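Glycosylation Associate Protein 2 (Streptococcus agalactiae serotype V, PDB 6OYC) probably takes part, with its Gap partners, in glycosylation and accessory Sec export of a serine-rich adhesin, and carries an alpha/beta-hydrolase-like domain. Local coordinates at residues P290-F301 against F357-S368. Sequence-based numbering, arbitrary orientation.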
ATOM      1  N   PRO B 290      -2.609  14.804   4.252  1.00 42.18           N
ATOM      2  CA  PRO B 290      -2.198  15.852   5.209  1.00 43.18           C
ATOM      3  C   PRO B 290      -3.352  16.463   5.982  1.00 41.26           C
ATOM      4  O   PRO B 290      -3.101  17.133   6.981  1.00 44.54           O
ATOM      5  CB  PRO B 290      -1.525  16.901   4.311  1.00 39.14           C
ATOM      6  CG  PRO B 290      -2.311  16.810   3.039  1.00 39.54           C
ATOM      7  CD  PRO B 290      -2.671  15.322   2.873  1.00 41.21           C
ATOM      8  N   VAL B 291      -4.596  16.289   5.533  1.00 40.73           N
ATOM      9  CA  VAL B 291      -5.792  16.763   6.232  1.00 44.16           C
ATOM     10  C   VAL B 291      -5.685  18.259   6.546  1.00 44.80           C
ATOM     11  O   VAL B 291      -5.635  19.077   5.621  1.00 42.21           O
ATOM     12  CB  VAL B 291      -6.060  15.902   7.480  1.00 46.59           C
ATOM     13  CG1 VAL B 291      -7.494  16.146   8.049  1.00 40.74           C
ATOM     14  CG2 VAL B 291      -5.892  14.428   7.102  1.00 42.40           C
ATOM     15  N   ASP B 292      -5.678  18.646   7.826  1.00 44.46           N
ATOM     16  CA  ASP B 292      -5.668  20.069   8.180  1.00 45.53           C
ATOM     17  C   ASP B 292      -4.265  20.622   8.384  1.00 47.26           C
ATOM     18  O   ASP B 292      -4.124  21.779   8.785  1.00 50.30           O
ATOM     19  CB  ASP B 292      -6.519  20.346   9.434  1.00 44.44           C
ATOM     20  CG  ASP B 292      -6.090  19.524  10.652  1.00 50.02           C
ATOM     21  OD1 ASP B 292      -4.893  19.175  10.783  1.00 48.99           O
ATOM     22  OD2 ASP B 292      -6.968  19.230  11.491  1.00 51.20           O
ATOM     23  N   PHE B 293      -3.231  19.823   8.125  1.00 47.35           N
ATOM     24  CA  PHE B 293      -1.838  20.260   8.156  1.00 48.45           C
ATOM     25  C   PHE B 293      -1.404  20.707   9.549  1.00 52.43           C
ATOM     26  O   PHE B 293      -0.411  21.430   9.697  1.00 54.36           O
ATOM     27  CB  PHE B 293      -1.579  21.387   7.150  1.00 46.00           C
ATOM     28  CG  PHE B 293      -1.675  20.971   5.698  1.00 41.76           C
ATOM     29  CD1 PHE B 293      -2.912  20.797   5.087  1.00 39.29           C
ATOM     30  CD2 PHE B 293      -0.526  20.824   4.927  1.00 38.02           C
ATOM     31  CE1 PHE B 293      -3.007  20.462   3.736  1.00 38.02           C
ATOM     32  CE2 PHE B 293      -0.612  20.488   3.571  1.00 40.36           C
ATOM     33  CZ  PHE B 293      -1.857  20.309   2.976  1.00 36.64           C
ATOM     34  N   LYS B 294      -2.122  20.268  10.543  1.00 50.81           N
ATOM     35  CA  LYS B 294      -1.794  20.571  11.899  1.00 57.05           C
ATOM     36  C   LYS B 294      -1.376  19.299  12.603  1.00 54.47           C
ATOM     37  O   LYS B 294      -1.842  18.258  12.302  1.00 50.24           O
ATOM     38  CB  LYS B 294      -2.982  21.225  12.564  1.00 51.04           C
ATOM     39  CG  LYS B 294      -3.437  22.437  11.807  1.00 54.46           C
ATOM     40  CD  LYS B 294      -4.354  23.297  12.617  1.00 53.09           C
ATOM     41  CE  LYS B 294      -5.362  23.985  11.747  1.00 56.33           C
ATOM     42  NZ  LYS B 294      -6.714  23.478  12.081  1.00 63.10           N
ATOM     43  N   PRO B 295      -0.494  19.413  13.573  1.00 54.63           N
ATOM     44  CA  PRO B 295       0.028  18.277  14.323  1.00 50.10           C
ATOM     45  C   PRO B 295      -0.986  17.522  15.105  1.00 49.46           C
ATOM     46  O   PRO B 295      -1.957  18.061  15.507  1.00 50.46           O
ATOM     47  CB  PRO B 295       0.982  18.926  15.281  1.00 55.23           C
ATOM     48  CG  PRO B 295       1.402  20.161  14.606  1.00 59.28           C
ATOM     49  CD  PRO B 295       0.182  20.652  13.933  1.00 56.41           C
ATOM     50  N   PRO B 296      -0.748  16.251  15.305  1.00 48.86           N
ATOM     51  CA  PRO B 296       0.458  15.603  14.832  1.00 50.34           C
ATOM     52  C   PRO B 296       0.226  14.739  13.608  1.00 48.89           C
ATOM     53  O   PRO B 296      -0.888  14.595  13.191  1.00 46.12           O
ATOM     54  CB  PRO B 296       0.772  14.707  15.986  1.00 47.66           C
ATOM     55  CG  PRO B 296      -0.542  14.261  16.422  1.00 49.87           C
ATOM     56  CD  PRO B 296      -1.511  15.348  16.149  1.00 47.91           C
ATOM     57  N   LEU B 297       1.288  14.184  13.045  1.00 49.58           N
ATOM     58  CA  LEU B 297       1.160  13.258  11.931  1.00 46.93           C
ATOM     59  C   LEU B 297       1.066  11.854  12.540  1.00 48.32           C
ATOM     60  O   LEU B 297       1.916  11.449  13.287  1.00 46.37           O
ATOM     61  CB  LEU B 297       2.309  13.378  10.957  1.00 43.71           C
ATOM     62  CG  LEU B 297       2.591  12.237   9.999  1.00 40.69           C
ATOM     63  CD1 LEU B 297       1.435  12.025   9.077  1.00 38.37           C
ATOM     64  CD2 LEU B 297       3.835  12.456   9.208  1.00 38.83           C
ATOM     65  N   THR B 298       0.028  11.128  12.191  1.00 41.38           N
ATOM     66  CA  THR B 298      -0.209   9.809  12.770  1.00 45.13           C
ATOM     67  C   THR B 298       0.007   8.704  11.736  1.00 42.76           C
ATOM     68  O   THR B 298      -0.685   8.660  10.713  1.00 40.97           O
ATOM     69  CB  THR B 298      -1.622   9.735  13.330  1.00 44.77           C
ATOM     70  OG1 THR B 298      -2.551  10.031  12.277  1.00 41.67           O
ATOM     71  CG2 THR B 298      -1.782  10.741  14.464  1.00 45.14           C
ATOM     72  N   VAL B 299       0.917   7.780  12.032  1.00 42.96           N
ATOM     73  CA  VAL B 299       1.306   6.712  11.113  1.00 40.56           C
ATOM     74  C   VAL B 299       0.754   5.387  11.624  1.00 42.28           C
ATOM     75  O   VAL B 299       0.990   5.010  12.781  1.00 43.85           O
ATOM     76  CB  VAL B 299       2.837   6.644  10.961  1.00 42.60           C
ATOM     77  CG1 VAL B 299       3.253   5.499  10.040  1.00 40.16           C
ATOM     78  CG2 VAL B 299       3.390   7.975  10.465  1.00 35.87           C
ATOM     79  N   TYR B 300       0.031   4.671  10.763  1.00 39.70           N
ATOM     80  CA  TYR B 300      -0.482   3.339  11.081  1.00 39.13           C
ATOM     81  C   TYR B 300       0.161   2.314  10.159  1.00 40.69           C
ATOM     82  O   TYR B 300      -0.023   2.381   8.940  1.00 39.21           O
ATOM     83  CB  TYR B 300      -2.001   3.284  10.940  1.00 39.12           C
ATOM     84  CG  TYR B 300      -2.599   1.956  11.350  1.00 44.45           C
ATOM     85  CD1 TYR B 300      -2.451   1.475  12.652  1.00 41.96           C
ATOM     86  CD2 TYR B 300      -3.323   1.179  10.438  1.00 42.85           C
ATOM     87  CE1 TYR B 300      -3.001   0.262  13.034  1.00 44.16           C
ATOM     88  CE2 TYR B 300      -3.870  -0.042  10.811  1.00 43.09           C
ATOM     89  CZ  TYR B 300      -3.709  -0.493  12.112  1.00 44.92           C
ATOM     90  OH  TYR B 300      -4.257  -1.698  12.489  1.00 44.03           O
ATOM     91  N   PHE B 301       0.920   1.378  10.739  1.00 37.69           N
ATOM     92  CA  PHE B 301       1.432   0.237   9.988  1.00 36.89           C
ATOM     93  C   PHE B 301       0.361  -0.851   9.904  1.00 41.29           C
ATOM     94  O   PHE B 301      -0.212  -1.251  10.925  1.00 41.09           O
ATOM     95  CB  PHE B 301       2.682  -0.339  10.643  1.00 34.65           C
ATOM     96  CG  PHE B 301       3.926   0.495  10.466  1.00 37.69           C
ATOM     97  CD1 PHE B 301       4.127   1.639  11.227  1.00 38.25           C
ATOM     98  CD2 PHE B 301       4.919   0.105   9.585  1.00 35.06           C
ATOM     99  CE1 PHE B 301       5.269   2.394  11.087  1.00 40.03           C
ATOM    100  CE2 PHE B 301       6.074   0.863   9.443  1.00 37.35           C
ATOM    101  CZ  PHE B 301       6.249   2.009  10.193  1.00 37.83           C
ATOM    102  N   PHE B 357       7.518  17.488   4.585  1.00 47.30           N
ATOM    103  CA  PHE B 357       6.449  18.144   3.832  1.00 43.45           C
ATOM    104  C   PHE B 357       5.535  18.956   4.741  1.00 41.67           C
ATOM    105  O   PHE B 357       5.120  20.061   4.381  1.00 42.93           O
ATOM    106  CB  PHE B 357       5.636  17.099   3.063  1.00 42.02           C
ATOM    107  CG  PHE B 357       4.452  17.662   2.307  1.00 38.55           C
ATOM    108  CD1 PHE B 357       4.596  18.141   1.011  1.00 40.03           C
ATOM    109  CD2 PHE B 357       3.192  17.680   2.877  1.00 35.88           C
ATOM    110  CE1 PHE B 357       3.497  18.633   0.301  1.00 38.20           C
ATOM    111  CE2 PHE B 357       2.095  18.173   2.177  1.00 39.19           C
ATOM    112  CZ  PHE B 357       2.245  18.647   0.888  1.00 36.39           C
ATOM    113  N   LEU B 358       5.176  18.408   5.905  1.00 42.96           N
ATOM    114  CA  LEU B 358       4.331  19.123   6.855  1.00 47.28           C
ATOM    115  C   LEU B 358       5.105  20.153   7.679  1.00 52.33           C
ATOM    116  O   LEU B 358       4.484  20.916   8.426  1.00 49.13           O
ATOM    117  CB  LEU B 358       3.644  18.133   7.797  1.00 43.73           C
ATOM    118  CG  LEU B 358       2.487  17.328   7.205  1.00 46.22           C
ATOM    119  CD1 LEU B 358       2.135  16.170   8.115  1.00 44.49           C
ATOM    120  CD2 LEU B 358       1.270  18.211   6.979  1.00 44.46           C
ATOM    121  N   ASN B 359       6.432  20.194   7.538  1.00 50.79           N
ATOM    122  CA  ASN B 359       7.326  20.921   8.440  1.00 56.44           C
ATOM    123  C   ASN B 359       7.007  20.616   9.901  1.00 57.64           C
ATOM    124  O   ASN B 359       6.950  21.503  10.753  1.00 57.14           O
ATOM    125  CB  ASN B 359       7.304  22.427   8.173  1.00 61.12           C
ATOM    126  CG  ASN B 359       8.674  23.061   8.365  1.00 73.37           C
ATOM    127  OD1 ASN B 359       9.248  23.027   9.462  1.00 75.88           O
ATOM    128  ND2 ASN B 359       9.223  23.615   7.285  1.00 76.46           N
ATOM    129  N   PHE B 360       6.783  19.343  10.187  1.00 51.54           N
ATOM    130  CA  PHE B 360       6.685  18.870  11.552  1.00 51.57           C
ATOM    131  C   PHE B 360       8.033  18.316  11.985  1.00 54.51           C
ATOM    132  O   PHE B 360       8.870  17.941  11.160  1.00 56.92           O
ATOM    133  CB  PHE B 360       5.610  17.790  11.692  1.00 51.35           C
ATOM    134  CG  PHE B 360       4.212  18.280  11.471  1.00 51.26           C
ATOM    135  CD1 PHE B 360       3.961  19.612  11.193  1.00 48.74           C
ATOM    136  CD2 PHE B 360       3.140  17.393  11.533  1.00 47.91           C
ATOM    137  CE1 PHE B 360       2.672  20.058  10.986  1.00 52.12           C
ATOM    138  CE2 PHE B 360       1.852  17.830  11.328  1.00 47.67           C
ATOM    139  CZ  PHE B 360       1.615  19.170  11.054  1.00 52.44           C
ATOM    140  N   SER B 361       8.236  18.268  13.293  1.00 55.38           N
ATOM    141  CA  SER B 361       9.419  17.654  13.870  1.00 59.94           C
ATOM    142  C   SER B 361       9.080  16.261  14.389  1.00 56.04           C
ATOM    143  O   SER B 361       7.917  15.859  14.439  1.00 55.51           O
ATOM    144  CB  SER B 361       9.984  18.518  15.003  1.00 59.42           C
ATOM    145  OG  SER B 361       9.220  18.352  16.190  1.00 59.88           O
ATOM    146  N   SER B 362      10.132  15.537  14.793  1.00 61.67           N
ATOM    147  CA  SER B 362       9.978  14.206  15.375  1.00 53.94           C
ATOM    148  C   SER B 362       8.962  14.200  16.506  1.00 57.07           C
ATOM    149  O   SER B 362       8.162  13.265  16.631  1.00 57.85           O
ATOM    150  CB  SER B 362      11.326  13.703  15.894  1.00 54.13           C
ATOM    151  OG  SER B 362      12.273  13.613  14.851  1.00 59.35           O
ATOM    152  N   ASP B 363       8.976  15.230  17.343  1.00 60.13           N
ATOM    153  CA  ASP B 363       8.046  15.262  18.461  1.00 59.36           C
ATOM    154  C   ASP B 363       6.630  15.595  18.034  1.00 58.23           C
ATOM    155  O   ASP B 363       5.756  15.731  18.896  1.00 56.25           O
ATOM    156  CB  ASP B 363       8.515  16.256  19.524  1.00 66.26           C
ATOM    157  CG  ASP B 363       8.287  15.740  20.933  1.00 68.65           C
ATOM    158  OD1 ASP B 363       7.111  15.581  21.335  1.00 68.25           O
ATOM    159  OD2 ASP B 363       9.281  15.471  21.637  1.00 74.27           O
ATOM    160  N   GLN B 364       6.374  15.726  16.737  1.00 55.25           N
ATOM    161  CA  GLN B 364       5.016  15.848  16.233  1.00 53.53           C
ATOM    162  C   GLN B 364       4.623  14.625  15.396  1.00 56.54           C
ATOM    163  O   GLN B 364       3.756  14.707  14.520  1.00 54.45           O
ATOM    164  CB  GLN B 364       4.874  17.161  15.462  1.00 58.34           C
ATOM    165  CG  GLN B 364       5.235  18.384  16.332  1.00 52.61           C
ATOM    166  CD  GLN B 364       5.395  19.684  15.556  1.00 58.52           C
ATOM    167  OE1 GLN B 364       6.307  19.833  14.739  1.00 55.31           O
ATOM    168  NE2 GLN B 364       4.516  20.646  15.832  1.00 67.59           N
ATOM    169  N   LEU B 365       5.233  13.471  15.696  1.00 55.49           N
ATOM    170  CA  LEU B 365       5.034  12.224  14.964  1.00 51.69           C
ATOM    171  C   LEU B 365       4.577  11.107  15.901  1.00 48.89           C
ATOM    172  O   LEU B 365       5.137  10.934  16.987  1.00 52.06           O
ATOM    173  CB  LEU B 365       6.332  11.805  14.265  1.00 52.00           C
ATOM    174  CG  LEU B 365       6.390  10.353  13.793  1.00 50.05           C
ATOM    175  CD1 LEU B 365       5.374  10.159  12.676  1.00 44.34           C
ATOM    176  CD2 LEU B 365       7.797   9.971  13.334  1.00 44.06           C
ATOM    177  N   ILE B 366       3.578  10.330  15.473  1.00 50.52           N
ATOM    178  CA  ILE B 366       3.061   9.191  16.243  1.00 51.50           C
ATOM    179  C   ILE B 366       3.052   7.946  15.363  1.00 44.88           C
ATOM    180  O   ILE B 366       2.384   7.927  14.321  1.00 45.56           O
ATOM    181  CB  ILE B 366       1.645   9.456  16.779  1.00 49.78           C
ATOM    182  CG1 ILE B 366       1.639  10.724  17.634  1.00 56.66           C
ATOM    183  CG2 ILE B 366       1.123   8.237  17.561  1.00 45.14           C
ATOM    184  CD1 ILE B 366       0.275  11.277  17.812  1.00 57.55           C
ATOM    185  N   LEU B 367       3.745   6.897  15.805  1.00 43.75           N
ATOM    186  CA  LEU B 367       3.759   5.605  15.123  1.00 43.71           C
ATOM    187  C   LEU B 367       2.869   4.618  15.867  1.00 44.91           C
ATOM    188  O   LEU B 367       2.869   4.583  17.098  1.00 44.53           O
ATOM    189  CB  LEU B 367       5.183   5.057  15.020  1.00 39.20           C
ATOM    190  CG  LEU B 367       6.154   6.011  14.334  1.00 43.79           C
ATOM    191  CD1 LEU B 367       7.582   5.506  14.368  1.00 44.30           C
ATOM    192  CD2 LEU B 367       5.718   6.283  12.903  1.00 44.00           C
ATOM    193  N   SER B 368       2.120   3.806  15.117  1.00 44.55           N
ATOM    194  CA  SER B 368       1.108   2.942  15.712  1.00 43.55           C
ATOM    195  C   SER B 368       0.905   1.683  14.876  1.00 43.75           C
ATOM    196  O   SER B 368       1.259   1.631  13.694  1.00 42.43           O
ATOM    197  CB  SER B 368      -0.226   3.668  15.853  1.00 43.08           C
ATOM    198  OG  SER B 368      -0.643   4.177  14.596  1.00 42.51           O
TER
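With CG anti to its carbonyl carbon (chi1 -67°), Phe360 turns its ring in under Pro295, while Ser368, whose OG stands between its own backbone N and carbonyl carbon (chi1 56°), reaches back to Val299. The flat Phe360 ring suits a place covered on both faces: Pro295 CG makes a CH-pi contact 3.9 Å from the ring centroid, and Leu358 CB lies over the centre of the opposite face. A compact, rigid proline suits this lid, and its CG also rests 3.4 Å from NE2 of Gln364, whose OE1 accepts from Ser361 N on a lone pair, helping to hold the amide's rotation. Nearer the helix end, Leu358 CD2 packs 3.8 Å from Phe293 CD2, and the Phe293 and Phe357 rings meet obliquely.

After the cis peptide before Pro296, the chain enters a parallel strand pair. Leu297 N donates to Gln364 O, Ile366 N to Leu297 O, Val299 N to Ile366 O at 2.7 Å, and Phe301 N to Ser368 O. Val299 O accepts a hydrogen bond from Ser368 OG (2.6 Å), which lies above the carbonyl plane, and a weak one from Ser368 N; a small hydroxyl suits this tight place, and OG also bonds Tyr506. Branched side chains put bulk beside the backbone: Val299 CB meets Leu367 CD2 at 3.5 Å, and on the other face Ile366 CD1 reaches Pro296 CG, just ahead of the strand.

The pair lies within the mainly parallel sheet of an alpha/beta-hydrolase-like fold, strand 365-370 leading into a turn consistent with a nucleophile elbow. The connection between the strands includes strand 323-327 and helix 341-358. That helix covers Leu297, Val299 and Leu365, helix 495-514 covers Pro296 and Ile366, and strands 323-327 and 388-392 flank the pair.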